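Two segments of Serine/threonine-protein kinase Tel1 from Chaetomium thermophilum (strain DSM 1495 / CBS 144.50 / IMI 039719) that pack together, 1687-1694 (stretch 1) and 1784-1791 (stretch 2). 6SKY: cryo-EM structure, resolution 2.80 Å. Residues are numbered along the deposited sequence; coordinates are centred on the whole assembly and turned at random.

Stretch 1 1687-1694: CFTAGLAE
Stretch 2 (1784-1791) PPILSKVK

Two helical segments of the Tel1 chain, nearly a hundred residues apart in sequence, pack side by side and run in nearly opposite directions. Stretch 1 is helical from Cys1687 to Glu1694 and continues beyond it; stretch 2 completes a helix at Lys1789, and Val1790 is the first residue to leave helical phi/psi, at -65/141, followed by Lys1791 at -91/132. The N-to-C directions of the two axes make an angle of 159° (signed crossing angle -159°), and the axes approach to 10.0 Å. Two CA pairs fix the register, each 6.5 Å apart: Thr1689 CA with Val1790 CA, and Leu1692 CA with Ile1786 CA. The count rises along one helix as it falls along the other, as an antiparallel pair requires.

Backbone hydrogen bonds hold each partner in shape. In stretch 1 the i to i-4 bonds are regular at 2.9 Å, as from Leu1692 N to Phe1688 O and from Ala1693 N to Thr1689 O. In stretch 2, Lys1789 N bonds to Pro1785 O at 2.9 Å, and Val1790 N to Ile1786 O at 3.1 Å, so Val1790 still receives helical support through its amide while its psi of 141° ends the helical path. The prolines, lacking an amide hydrogen, can act here only as backbone acceptors. Ser1788, chi1 37° (p), folds its OG back to within 2.5 Å of Pro1784 O and 2.9 Å of Pro1785 O, spending its polarity on its own helix.

Apolar packing centres on Leu1692, whose CA-to-CB bond points toward stretch 2 and which has the largest covered area of any residue in the contact. In its m,t rotamer (chi1 -72°, chi2 164°) the branched end spreads over its neighbours: Leu1692 CD2 lies 4.2 Å from Pro1785 CB, and Leu1692 CD1 lies 3.6 Å from Lys1789 CG, the aliphatic part of the lysine serving as a hydrocarbon surface. The CA-to-CB bond of Ile1786 (m,t; chi1 -54°, chi2 -177°) points sideways, yet the end of its side chain comes nearer, with Ile1786 CG1 4.4 Å from Leu1692 CB and Ile1786 CD1 4.5 Å from Ala1693 CA. Ala1693 thus meets stretch 2 through its CA, its CB being no nearer than 5.2 Å.

At the other end of the contact, the CA-to-CB bond of Val1790 (chi1 -172°, t) points toward stretch 1, and Val1790 CG2 lies 3.8 Å from Thr1689 OG1. This is a van der Waals contact; the threonine (chi1 -74°, m) hydrogen-bonds through OG1 elsewhere in the structure.

An aromatic-lysine contact lies at the exposed margin. The CA-to-CB bonds of Phe1688 (chi1 -162°, t; chi2 20°) and Lys1789 (m,m,t,t; chi1 to chi4 -52°, -77°, -165°, 167°) each point toward the other stretch, and Lys1789 NZ reaches 3.8 Å from Phe1688 CZ. The amine lies at the ring edge, near its plane, rather than over the face, so this is not cation-pi stacking. A long, flexible lysine suits the place, since its methylenes pack against Leu1692 while its amine lies beside the edge of the Phe1688 ring. No hydrogen bond crosses the interface, which buries 310 Å² in total.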

# COMPACT_ATOMS: atom_id res chain seq x y z
N CYS A 1687 37.15 44.73 -44.95
CA CYS A 1687 37.23 45.15 -46.34
C CYS A 1687 37.31 43.94 -47.27
O CYS A 1687 36.58 43.86 -48.26
CB CYS A 1687 38.44 46.06 -46.55
SG CYS A 1687 38.80 46.43 -48.27
N PHE A 1688 38.18 42.99 -46.95
CA PHE A 1688 38.43 41.86 -47.84
C PHE A 1688 37.19 41.00 -48.01
O PHE A 1688 36.81 40.65 -49.14
CB PHE A 1688 39.58 41.03 -47.29
CG PHE A 1688 40.20 40.12 -48.30
CD1 PHE A 1688 40.03 40.35 -49.65
CD2 PHE A 1688 40.94 39.03 -47.90
CE1 PHE A 1688 40.60 39.52 -50.58
CE2 PHE A 1688 41.51 38.19 -48.83
CZ PHE A 1688 41.34 38.44 -50.17
N THR A 1689 36.55 40.65 -46.90
CA THR A 1689 35.39 39.77 -46.95
C THR A 1689 34.22 40.43 -47.65
O THR A 1689 33.55 39.80 -48.48
CB THR A 1689 35.03 39.34 -45.53
OG1 THR A 1689 35.99 38.39 -45.07
CG2 THR A 1689 33.67 38.73 -45.50
N ALA A 1690 33.94 41.69 -47.33
CA ALA A 1690 32.87 42.39 -48.04
C ALA A 1690 33.18 42.52 -49.52
O ALA A 1690 32.27 42.49 -50.35
CB ALA A 1690 32.64 43.76 -47.42
N GLY A 1691 34.46 42.64 -49.88
CA GLY A 1691 34.81 42.70 -51.29
C GLY A 1691 34.55 41.40 -52.01
O GLY A 1691 34.00 41.38 -53.11
N LEU A 1692 34.96 40.28 -51.40
CA LEU A 1692 34.66 38.97 -51.96
C LEU A 1692 33.16 38.76 -52.11
O LEU A 1692 32.69 38.25 -53.13
CB LEU A 1692 35.25 37.87 -51.08
CG LEU A 1692 36.76 37.71 -51.11
CD1 LEU A 1692 37.22 36.89 -49.93
CD2 LEU A 1692 37.19 37.05 -52.39
N ALA A 1693 32.38 39.16 -51.10
CA ALA A 1693 30.94 38.96 -51.16
C ALA A 1693 30.30 39.81 -52.25
O ALA A 1693 29.41 39.34 -52.97
CB ALA A 1693 30.32 39.27 -49.81
N GLU A 1694 30.73 41.06 -52.40
CA GLU A 1694 30.18 41.91 -53.45
C GLU A 1694 30.57 41.39 -54.83
O GLU A 1694 29.76 41.44 -55.77
CB GLU A 1694 30.64 43.35 -53.26
CG GLU A 1694 29.95 44.04 -52.11
CD GLU A 1694 30.59 45.36 -51.72
OE1 GLU A 1694 29.96 46.12 -50.95
OE2 GLU A 1694 31.72 45.64 -52.17
N PRO A 1784 34.36 28.96 -54.08
CA PRO A 1784 35.65 28.52 -53.52
C PRO A 1784 36.47 29.66 -52.93
O PRO A 1784 37.09 29.48 -51.86
CB PRO A 1784 36.36 27.88 -54.72
CG PRO A 1784 35.26 27.39 -55.54
CD PRO A 1784 34.16 28.38 -55.42
N PRO A 1785 36.51 30.86 -53.55
CA PRO A 1785 37.14 31.99 -52.86
C PRO A 1785 36.60 32.24 -51.47
O PRO A 1785 37.36 32.26 -50.50
CB PRO A 1785 36.86 33.16 -53.80
CG PRO A 1785 36.79 32.56 -55.11
CD PRO A 1785 36.15 31.23 -54.93
N ILE A 1786 35.28 32.41 -51.34
CA ILE A 1786 34.67 32.72 -50.05
C ILE A 1786 34.89 31.57 -49.07
O ILE A 1786 35.15 31.79 -47.89
CB ILE A 1786 33.18 33.03 -50.22
CG1 ILE A 1786 32.99 34.13 -51.25
CG2 ILE A 1786 32.59 33.46 -48.93
CD1 ILE A 1786 31.57 34.53 -51.42
N LEU A 1787 34.77 30.34 -49.55
CA LEU A 1787 34.93 29.19 -48.66
C LEU A 1787 36.34 29.12 -48.10
O LEU A 1787 36.53 28.75 -46.94
CB LEU A 1787 34.57 27.90 -49.39
CG LEU A 1787 33.09 27.68 -49.69
CD1 LEU A 1787 32.92 26.63 -50.75
CD2 LEU A 1787 32.37 27.26 -48.44
N SER A 1788 37.34 29.49 -48.90
CA SER A 1788 38.71 29.40 -48.44
C SER A 1788 39.11 30.60 -47.58
O SER A 1788 39.85 30.44 -46.61
CB SER A 1788 39.65 29.28 -49.63
OG SER A 1788 39.18 30.07 -50.70
N LYS A 1789 38.62 31.79 -47.91
CA LYS A 1789 39.04 32.98 -47.17
C LYS A 1789 38.27 33.14 -45.87
O LYS A 1789 38.85 33.09 -44.78
CB LYS A 1789 38.88 34.22 -48.04
CG LYS A 1789 39.53 34.13 -49.40
CD LYS A 1789 41.02 34.33 -49.35
CE LYS A 1789 41.56 34.58 -50.74
NZ LYS A 1789 42.96 35.08 -50.71
N VAL A 1790 36.95 33.32 -45.96
CA VAL A 1790 36.16 33.64 -44.78
C VAL A 1790 36.17 32.49 -43.79
O VAL A 1790 36.12 31.32 -44.17
CB VAL A 1790 34.72 33.99 -45.19
CG1 VAL A 1790 33.95 34.52 -44.00
CG2 VAL A 1790 34.73 35.00 -46.30
N LYS A 1791 36.25 32.82 -42.51
CA LYS A 1791 36.34 31.83 -41.45
C LYS A 1791 34.95 31.46 -40.95
O LYS A 1791 34.13 32.34 -40.67
CB LYS A 1791 37.19 32.37 -40.30
CG LYS A 1791 36.96 31.67 -38.98
CD LYS A 1791 37.74 32.35 -37.87
CE LYS A 1791 37.48 31.68 -36.53
NZ LYS A 1791 38.35 32.23 -35.46